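PDB 2NVO: RNA-binding protein RO60 from Deinococcus radiodurans, which binds small RNAs that accumulate during recovery from ultraviolet irradiation and contributes to the ultraviolet resistance of the bacterium. Local coordinates for residues Leu407-Ala412 and Ile447-Gln452; Leu455-Phe460 and Asp480-Lys485. All coordinates share one frame; numbering follows the deposited sequence.

Contact 1 of 2, residues Leu407-Ala412 and Ile447-Gln452; sequences LTMGFA and ILWAAQ
M409 lies on strand 405-411 and W449 on helix 445-452, and their CA atoms, 10.1 Å apart, are the closest pair between the two backbones. That spacing is bridged by side chains alone. L407 and M409, alternate residues of the strand, both direct their CB atoms at the helix, and W449 sends its indole back to meet them.

The main contact is M409 over one face of the W449 six-membered ring. The methionine chain is bent at chi2 (-71°) and again at chi3 (-72°), which folds the terminal methyl over the indole. CE stands 3.5 Å from the centroid of the six-membered ring of W449, close to the ring normal, in a CH-pi contact. The closest ring atom is W449 CZ2, at 3.4 Å from M409 CE. The sulfur comes over the same ring: M409 SD is 4.2 Å from the W449 six-membered centroid, which makes this a Met-aromatic contact too. L407 takes a different side. Its methyl CD2 sits at the ring edge, near the plane, 4.0 Å from W449 CH2. The indole is carried out from the helix by its first torsion, with CG trans to the backbone N (chi1 178°).

Other parts of the VWFA-like domain continue this cluster. L366 of the neighbouring strand 364-369 touches L407, M409 and W449, and F415 meets the indole in an edge-to-face pair.

The contact thus joins a strand of the central sheet to a helix packed against it. Its chemistry is apolar: dispersion, with a methyl and a sulfur set against the pi face. The indole N-H of W449 gives no hydrogen bond to the strand segment. Between these two segments, the contact rests on M409 over the face and L407 at the edge.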
ATOM      1  N   LEU A 407      -2.960  19.526  17.204  1.00  9.54           N
ATOM      2  CA  LEU A 407      -4.116  20.252  17.660  1.00  9.26           C
ATOM      3  C   LEU A 407      -5.106  20.049  16.525  1.00  7.92           C
ATOM      4  O   LEU A 407      -4.694  20.127  15.381  1.00  5.32           O
ATOM      5  CB  LEU A 407      -3.753  21.730  17.793  1.00  8.60           C
ATOM      6  CG  LEU A 407      -4.892  22.745  17.902  1.00  9.12           C
ATOM      7  CD1 LEU A 407      -5.695  22.534  19.156  1.00 10.32           C
ATOM      8  CD2 LEU A 407      -4.314  24.163  17.895  1.00 12.74           C
ATOM      9  N   THR A 408      -6.375  19.788  16.836  1.00  8.40           N
ATOM     10  CA  THR A 408      -7.401  19.657  15.780  1.00 10.53           C
ATOM     11  C   THR A 408      -8.361  20.837  15.770  1.00  9.42           C
ATOM     12  O   THR A 408      -8.929  21.214  16.802  1.00 13.11           O
ATOM     13  CB  THR A 408      -8.222  18.375  15.910  1.00 11.37           C
ATOM     14  OG1 THR A 408      -9.136  18.521  17.006  1.00 19.26           O
ATOM     15  CG2 THR A 408      -7.308  17.180  16.140  1.00  8.87           C
ATOM     16  N   MET A 409      -8.506  21.435  14.594  1.00  9.66           N
ATOM     17  CA  MET A 409      -9.399  22.543  14.374  1.00  8.68           C
ATOM     18  C   MET A 409     -10.459  22.074  13.375  1.00  9.92           C
ATOM     19  O   MET A 409     -10.286  21.053  12.713  1.00  8.39           O
ATOM     20  CB  MET A 409      -8.636  23.727  13.772  1.00  8.08           C
ATOM     21  CG  MET A 409      -7.395  24.148  14.579  1.00 11.81           C
ATOM     22  SD  MET A 409      -7.915  24.924  16.121  1.00 13.64           S
ATOM     23  CE  MET A 409      -8.543  26.476  15.486  1.00 11.32           C
ATOM     24  N   GLY A 410     -11.536  22.847  13.259  1.00  9.77           N
ATOM     25  CA  GLY A 410     -12.616  22.528  12.343  1.00 11.71           C
ATOM     26  C   GLY A 410     -13.109  23.772  11.634  1.00 11.06           C
ATOM     27  O   GLY A 410     -13.018  24.888  12.182  1.00 11.05           O
ATOM     28  N   PHE A 411     -13.602  23.579  10.410  1.00  8.54           N
ATOM     29  CA  PHE A 411     -14.129  24.671   9.601  1.00  9.90           C
ATOM     30  C   PHE A 411     -15.625  24.850   9.940  1.00  9.66           C
ATOM     31  O   PHE A 411     -16.511  24.620   9.110  1.00  7.59           O
ATOM     32  CB  PHE A 411     -13.965  24.369   8.108  1.00  9.35           C
ATOM     33  CG  PHE A 411     -12.519  24.209   7.633  1.00 11.64           C
ATOM     34  CD1 PHE A 411     -11.800  25.301   7.141  1.00  9.78           C
ATOM     35  CD2 PHE A 411     -11.904  22.968   7.625  1.00  9.45           C
ATOM     36  CE1 PHE A 411     -10.522  25.140   6.676  1.00  8.29           C
ATOM     37  CE2 PHE A 411     -10.609  22.810   7.159  1.00  5.74           C
ATOM     38  CZ  PHE A 411      -9.923  23.900   6.684  1.00  9.13           C
ATOM     39  N   ALA A 412     -15.890  25.239  11.176  1.00 11.48           N
ATOM     40  CA  ALA A 412     -17.248  25.292  11.708  1.00 14.58           C
ATOM     41  C   ALA A 412     -17.892  26.669  11.548  1.00 16.59           C
ATOM     42  O   ALA A 412     -17.588  27.391  10.596  1.00 17.07           O
ATOM     43  CB  ALA A 412     -17.257  24.830  13.159  1.00 14.00           C
ATOM     44  N   ILE A 447      -3.515  27.844   8.033  1.00  7.70           N
ATOM     45  CA  ILE A 447      -2.181  28.425   7.992  1.00  9.28           C
ATOM     46  C   ILE A 447      -2.212  29.906   8.344  1.00 12.71           C
ATOM     47  O   ILE A 447      -1.343  30.403   9.061  1.00 12.68           O
ATOM     48  CB  ILE A 447      -1.536  28.226   6.624  1.00  9.10           C
ATOM     49  CG1 ILE A 447      -1.567  26.747   6.244  1.00  9.08           C
ATOM     50  CG2 ILE A 447      -0.090  28.756   6.615  1.00 10.69           C
ATOM     51  CD1 ILE A 447      -1.386  26.512   4.784  1.00 11.23           C
ATOM     52  N   LEU A 448      -3.203  30.613   7.814  1.00 13.95           N
ATOM     53  CA  LEU A 448      -3.414  32.003   8.186  1.00 13.43           C
ATOM     54  C   LEU A 448      -3.701  32.088   9.692  1.00 14.77           C
ATOM     55  O   LEU A 448      -3.138  32.929  10.400  1.00 15.89           O
ATOM     56  CB  LEU A 448      -4.565  32.599   7.377  1.00 11.51           C
ATOM     57  CG  LEU A 448      -4.454  32.660   5.853  1.00 11.48           C
ATOM     58  CD1 LEU A 448      -5.787  33.082   5.268  1.00 10.11           C
ATOM     59  CD2 LEU A 448      -3.344  33.630   5.379  1.00 16.80           C
ATOM     60  N   TRP A 449      -4.567  31.207  10.187  1.00 12.14           N
ATOM     61  CA  TRP A 449      -4.945  31.219  11.590  1.00 11.75           C
ATOM     62  C   TRP A 449      -3.744  31.002  12.504  1.00 13.10           C
ATOM     63  O   TRP A 449      -3.577  31.719  13.484  1.00 13.44           O
ATOM     64  CB  TRP A 449      -6.003  30.159  11.881  1.00 11.46           C
ATOM     65  CG  TRP A 449      -6.420  30.088  13.332  1.00 11.81           C
ATOM     66  CD1 TRP A 449      -7.370  30.855  13.952  1.00 12.70           C
ATOM     67  CD2 TRP A 449      -5.935  29.172  14.325  1.00 12.11           C
ATOM     68  NE1 TRP A 449      -7.495  30.486  15.268  1.00 14.52           N
ATOM     69  CE2 TRP A 449      -6.622  29.464  15.529  1.00 12.45           C
ATOM     70  CE3 TRP A 449      -4.968  28.152  14.322  1.00 11.91           C
ATOM     71  CZ2 TRP A 449      -6.375  28.776  16.717  1.00 13.13           C
ATOM     72  CZ3 TRP A 449      -4.726  27.459  15.509  1.00 11.14           C
ATOM     73  CH2 TRP A 449      -5.435  27.769  16.690  1.00 13.69           C
ATOM     74  N   ALA A 450      -2.921  30.007  12.190  1.00 11.93           N
ATOM     75  CA  ALA A 450      -1.776  29.684  13.038  1.00 12.72           C
ATOM     76  C   ALA A 450      -0.796  30.862  13.116  1.00 16.19           C
ATOM     77  O   ALA A 450      -0.225  31.130  14.176  1.00 18.00           O
ATOM     78  CB  ALA A 450      -1.055  28.431  12.541  1.00 10.57           C
ATOM     79  N   ALA A 451      -0.598  31.551  12.000  1.00 13.07           N
ATOM     80  CA  ALA A 451       0.321  32.702  11.981  1.00 17.53           C
ATOM     81  C   ALA A 451      -0.230  33.839  12.834  1.00 20.27           C
ATOM     82  O   ALA A 451       0.497  34.446  13.625  1.00 22.22           O
ATOM     83  CB  ALA A 451       0.566  33.172  10.567  1.00 14.52           C
ATOM     84  N   GLN A 452      -1.524  34.104  12.677  1.00 16.87           N
ATOM     85  CA  GLN A 452      -2.245  35.054  13.512  1.00 22.59           C
ATOM     86  C   GLN A 452      -2.111  34.725  15.002  1.00 22.16           C
ATOM     87  O   GLN A 452      -1.960  35.618  15.841  1.00 23.62           O
ATOM     88  CB  GLN A 452      -3.720  35.067  13.109  1.00 22.47           C
ATOM     89  CG  GLN A 452      -4.572  36.081  13.851  1.00 33.35           C
ATOM     90  CD  GLN A 452      -5.914  36.328  13.172  1.00 38.56           C
ATOM     91  OE1 GLN A 452      -6.305  35.609  12.249  1.00 40.63           O
ATOM     92  NE2 GLN A 452      -6.624  37.355  13.629  1.00 46.61           N
TER

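Contact 2 of 2, residues Leu455-Phe460 and Asp480-Lys485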
ATOM      1  N   LEU A 455       1.198  30.375  16.505  1.00 18.78           N
ATOM      2  CA  LEU A 455       1.352  28.969  16.857  1.00 20.73           C
ATOM      3  C   LEU A 455       2.450  28.337  16.005  1.00 18.10           C
ATOM      4  O   LEU A 455       2.457  28.475  14.781  1.00 15.51           O
ATOM      5  CB  LEU A 455       0.037  28.214  16.627  1.00 16.27           C
ATOM      6  CG  LEU A 455       0.001  26.749  17.053  1.00 18.16           C
ATOM      7  CD1 LEU A 455       0.104  26.631  18.578  1.00 19.00           C
ATOM      8  CD2 LEU A 455      -1.266  26.045  16.514  1.00 14.33           C
ATOM      9  N   ASP A 456       3.383  27.654  16.651  1.00 17.12           N
ATOM     10  CA  ASP A 456       4.427  26.943  15.927  1.00 18.70           C
ATOM     11  C   ASP A 456       3.869  25.622  15.387  1.00 15.26           C
ATOM     12  O   ASP A 456       3.482  24.747  16.152  1.00 16.92           O
ATOM     13  CB  ASP A 456       5.635  26.678  16.829  1.00 24.04           C
ATOM     14  CG  ASP A 456       6.537  27.905  16.986  1.00 31.59           C
ATOM     15  OD1 ASP A 456       6.652  28.417  18.126  1.00 36.67           O
ATOM     16  OD2 ASP A 456       7.130  28.360  15.976  1.00 30.92           O
ATOM     17  N   VAL A 457       3.850  25.493  14.068  1.00 15.81           N
ATOM     18  CA  VAL A 457       3.338  24.297  13.388  1.00 12.26           C
ATOM     19  C   VAL A 457       4.326  23.860  12.321  1.00 10.16           C
ATOM     20  O   VAL A 457       4.773  24.676  11.525  1.00 10.60           O
ATOM     21  CB  VAL A 457       1.975  24.597  12.717  1.00 11.01           C
ATOM     22  CG1 VAL A 457       1.487  23.393  11.860  1.00  7.49           C
ATOM     23  CG2 VAL A 457       0.938  24.977  13.782  1.00 11.31           C
ATOM     24  N   ASP A 458       4.689  22.580  12.311  1.00  8.53           N
ATOM     25  CA  ASP A 458       5.530  22.038  11.257  1.00  9.11           C
ATOM     26  C   ASP A 458       4.693  21.520  10.075  1.00 10.10           C
ATOM     27  O   ASP A 458       5.043  21.729   8.910  1.00 10.22           O
ATOM     28  CB  ASP A 458       6.356  20.866  11.790  1.00 10.37           C
ATOM     29  CG  ASP A 458       7.292  21.273  12.903  1.00 11.82           C
ATOM     30  OD1 ASP A 458       7.978  22.291  12.721  1.00 11.56           O
ATOM     31  OD2 ASP A 458       7.318  20.576  13.939  1.00 11.35           O
ATOM     32  N   THR A 459       3.600  20.826  10.390  1.00  9.39           N
ATOM     33  CA  THR A 459       2.821  20.119   9.362  1.00  7.94           C
ATOM     34  C   THR A 459       1.342  20.453   9.476  1.00  5.52           C
ATOM     35  O   THR A 459       0.737  20.199  10.510  1.00  8.34           O
ATOM     36  CB  THR A 459       2.964  18.604   9.559  1.00  9.42           C
ATOM     37  OG1 THR A 459       4.351  18.276   9.766  1.00 12.71           O
ATOM     38  CG2 THR A 459       2.412  17.854   8.342  1.00  7.30           C
ATOM     39  N   PHE A 460       0.772  21.061   8.446  1.00  5.45           N
ATOM     40  CA  PHE A 460      -0.668  21.327   8.424  1.00  6.39           C
ATOM     41  C   PHE A 460      -1.317  20.189   7.637  1.00  5.12           C
ATOM     42  O   PHE A 460      -0.792  19.812   6.596  1.00  6.01           O
ATOM     43  CB  PHE A 460      -0.946  22.655   7.700  1.00  7.07           C
ATOM     44  CG  PHE A 460      -0.521  23.884   8.487  1.00  7.49           C
ATOM     45  CD1 PHE A 460      -1.403  24.520   9.338  1.00  7.43           C
ATOM     46  CD2 PHE A 460       0.763  24.385   8.362  1.00  8.34           C
ATOM     47  CE1 PHE A 460      -1.007  25.649  10.049  1.00  8.33           C
ATOM     48  CE2 PHE A 460       1.164  25.529   9.059  1.00  9.11           C
ATOM     49  CZ  PHE A 460       0.291  26.145   9.904  1.00  8.19           C
ATOM     50  N   ASP A 480       3.874  31.162   2.626  1.00 16.04           N
ATOM     51  CA  ASP A 480       4.895  32.209   2.567  1.00 19.90           C
ATOM     52  C   ASP A 480       4.776  33.172   3.740  1.00 18.64           C
ATOM     53  O   ASP A 480       5.764  33.461   4.405  1.00 20.01           O
ATOM     54  CB  ASP A 480       4.787  32.990   1.258  1.00 19.79           C
ATOM     55  CG  ASP A 480       5.103  32.137   0.042  1.00 21.68           C
ATOM     56  OD1 ASP A 480       5.798  31.111   0.200  1.00 26.40           O
ATOM     57  OD2 ASP A 480       4.663  32.489  -1.067  1.00 23.65           O
ATOM     58  N   GLN A 481       3.564  33.667   3.976  1.00 17.11           N
ATOM     59  CA  GLN A 481       3.295  34.570   5.087  1.00 20.80           C
ATOM     60  C   GLN A 481       3.641  33.968   6.443  1.00 21.49           C
ATOM     61  O   GLN A 481       4.156  34.666   7.317  1.00 20.89           O
ATOM     62  CB  GLN A 481       1.850  35.076   5.052  1.00 18.02           C
ATOM     63  CG  GLN A 481       1.587  36.048   3.917  1.00 18.43           C
ATOM     64  CD  GLN A 481       0.139  36.499   3.839  1.00 19.12           C
ATOM     65  OE1 GLN A 481      -0.669  36.208   4.722  1.00 24.45           O
ATOM     66  NE2 GLN A 481      -0.196  37.214   2.775  1.00 23.96           N
ATOM     67  N   TYR A 482       3.389  32.672   6.617  1.00 15.60           N
ATOM     68  CA  TYR A 482       3.729  32.000   7.869  1.00 14.62           C
ATOM     69  C   TYR A 482       5.243  31.996   8.058  1.00 17.73           C
ATOM     70  O   TYR A 482       5.746  32.349   9.119  1.00 19.76           O
ATOM     71  CB  TYR A 482       3.205  30.555   7.889  1.00 12.65           C
ATOM     72  CG  TYR A 482       3.425  29.851   9.214  1.00 15.25           C
ATOM     73  CD1 TYR A 482       2.415  29.765  10.162  1.00 11.18           C
ATOM     74  CD2 TYR A 482       4.648  29.284   9.511  1.00 13.67           C
ATOM     75  CE1 TYR A 482       2.637  29.114  11.391  1.00 15.73           C
ATOM     76  CE2 TYR A 482       4.873  28.640  10.707  1.00 15.53           C
ATOM     77  CZ  TYR A 482       3.875  28.560  11.644  1.00 13.42           C
ATOM     78  OH  TYR A 482       4.150  27.918  12.829  1.00 15.02           O
ATOM     79  N   ALA A 483       5.959  31.575   7.021  1.00 19.03           N
ATOM     80  CA  ALA A 483       7.414  31.541   7.063  1.00 19.05           C
ATOM     81  C   ALA A 483       7.943  32.928   7.385  1.00 20.84           C
ATOM     82  O   ALA A 483       8.825  33.071   8.218  1.00 22.03           O
ATOM     83  CB  ALA A 483       7.963  31.067   5.732  1.00 20.94           C
ATOM     84  N   GLN A 484       7.387  33.948   6.734  1.00 19.49           N
ATOM     85  CA  GLN A 484       7.829  35.324   6.958  1.00 24.63           C
ATOM     86  C   GLN A 484       7.614  35.827   8.379  1.00 27.45           C
ATOM     87  O   GLN A 484       8.413  36.614   8.887  1.00 28.62           O
ATOM     88  CB  GLN A 484       7.169  36.281   5.962  1.00 26.66           C
ATOM     89  CG  GLN A 484       7.953  36.422   4.664  1.00 34.72           C
ATOM     90  CD  GLN A 484       7.075  36.675   3.448  1.00 36.10           C
ATOM     91  OE1 GLN A 484       5.923  37.118   3.566  1.00 40.31           O
ATOM     92  NE2 GLN A 484       7.612  36.382   2.265  1.00 37.19           N
ATOM     93  N   LYS A 485       6.535  35.389   9.017  1.00 20.66           N
ATOM     94  CA  LYS A 485       6.209  35.873  10.344  1.00 22.23           C
ATOM     95  C   LYS A 485       6.806  35.021  11.451  1.00 25.11           C
ATOM     96  O   LYS A 485       7.106  35.528  12.532  1.00 27.26           O
ATOM     97  CB  LYS A 485       4.694  35.979  10.534  1.00 22.90           C
ATOM     98  CG  LYS A 485       4.307  36.094  11.991  1.00 25.26           C
ATOM     99  CD  LYS A 485       2.889  36.559  12.182  1.00 27.72           C
ATOM    100  CE  LYS A 485       2.634  36.857  13.652  1.00 29.14           C
ATOM    101  NZ  LYS A 485       1.226  37.255  13.910  1.00 30.39           N
TER
HETATM  102  O   HOH W   1       7.394  26.946  13.188  1.00 30.35           O
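The hydroxyl of Y482 is gripped by two backbone groups of the loop leading into strand 459-464. Y482 OH donates to L455 O at 2.6 Å, in the carbonyl plane and on a lone pair. It also accepts from V457 N, with V457 N to Y482 OH at 2.7 Å and an N-H...O angle of 154°. The contact belongs to the beta-alpha-beta unit of strand 459-464, helix 475-486 and strand 491-496, part of the VWFA-like domain.

Y482 reaches the loop because its CG lies trans to the backbone N (chi1 -175°), which extends the phenol away from the helix. The two bonds fix the hydroxyl and bind the loop just before the strand. They also satisfy a carbonyl and an amide of that loop.

Beside these bonds, F460 turns its ring edge to the face of Y482. The planes are at 84°, a T-shaped pair with centroids of the F460 and Y482 rings 5.8 Å apart. F460 CZ makes the nearest approach, 4.1 Å from Y482 CE1. V457 CG1 lies over the centre of one F460 face, while Y482 CE1 lies at the edge of that ring. P490 also touches both aromatic side chains.

A water lies in the plane of the Y482 ring, at its edge. It donates to D456 OD2 at 3.1 Å and, weakly, to Y482 OH.

Overall arrangement
Both contacts lie in the VWFA-like domain, the part that closes the horseshoe of helical repeats into a ring. From the N terminus, the chain first runs along strand 405-411. Then 34 residues separate 407-412 from 447-452, on helix 445-452, where contact 1 closes its loop. A short loop then leads to strand 459-464 and on to helix 475-486, where contact 2 closes. The contacts follow in series; they neither nest nor cross. They touch all the same, with centres 11 Å apart. A450 O probably accepts a hydrogen bond from L455 N, and I447 and A450 pack on F460. Helix 445-452 therefore links the two, and together they fasten both helices to one sheet.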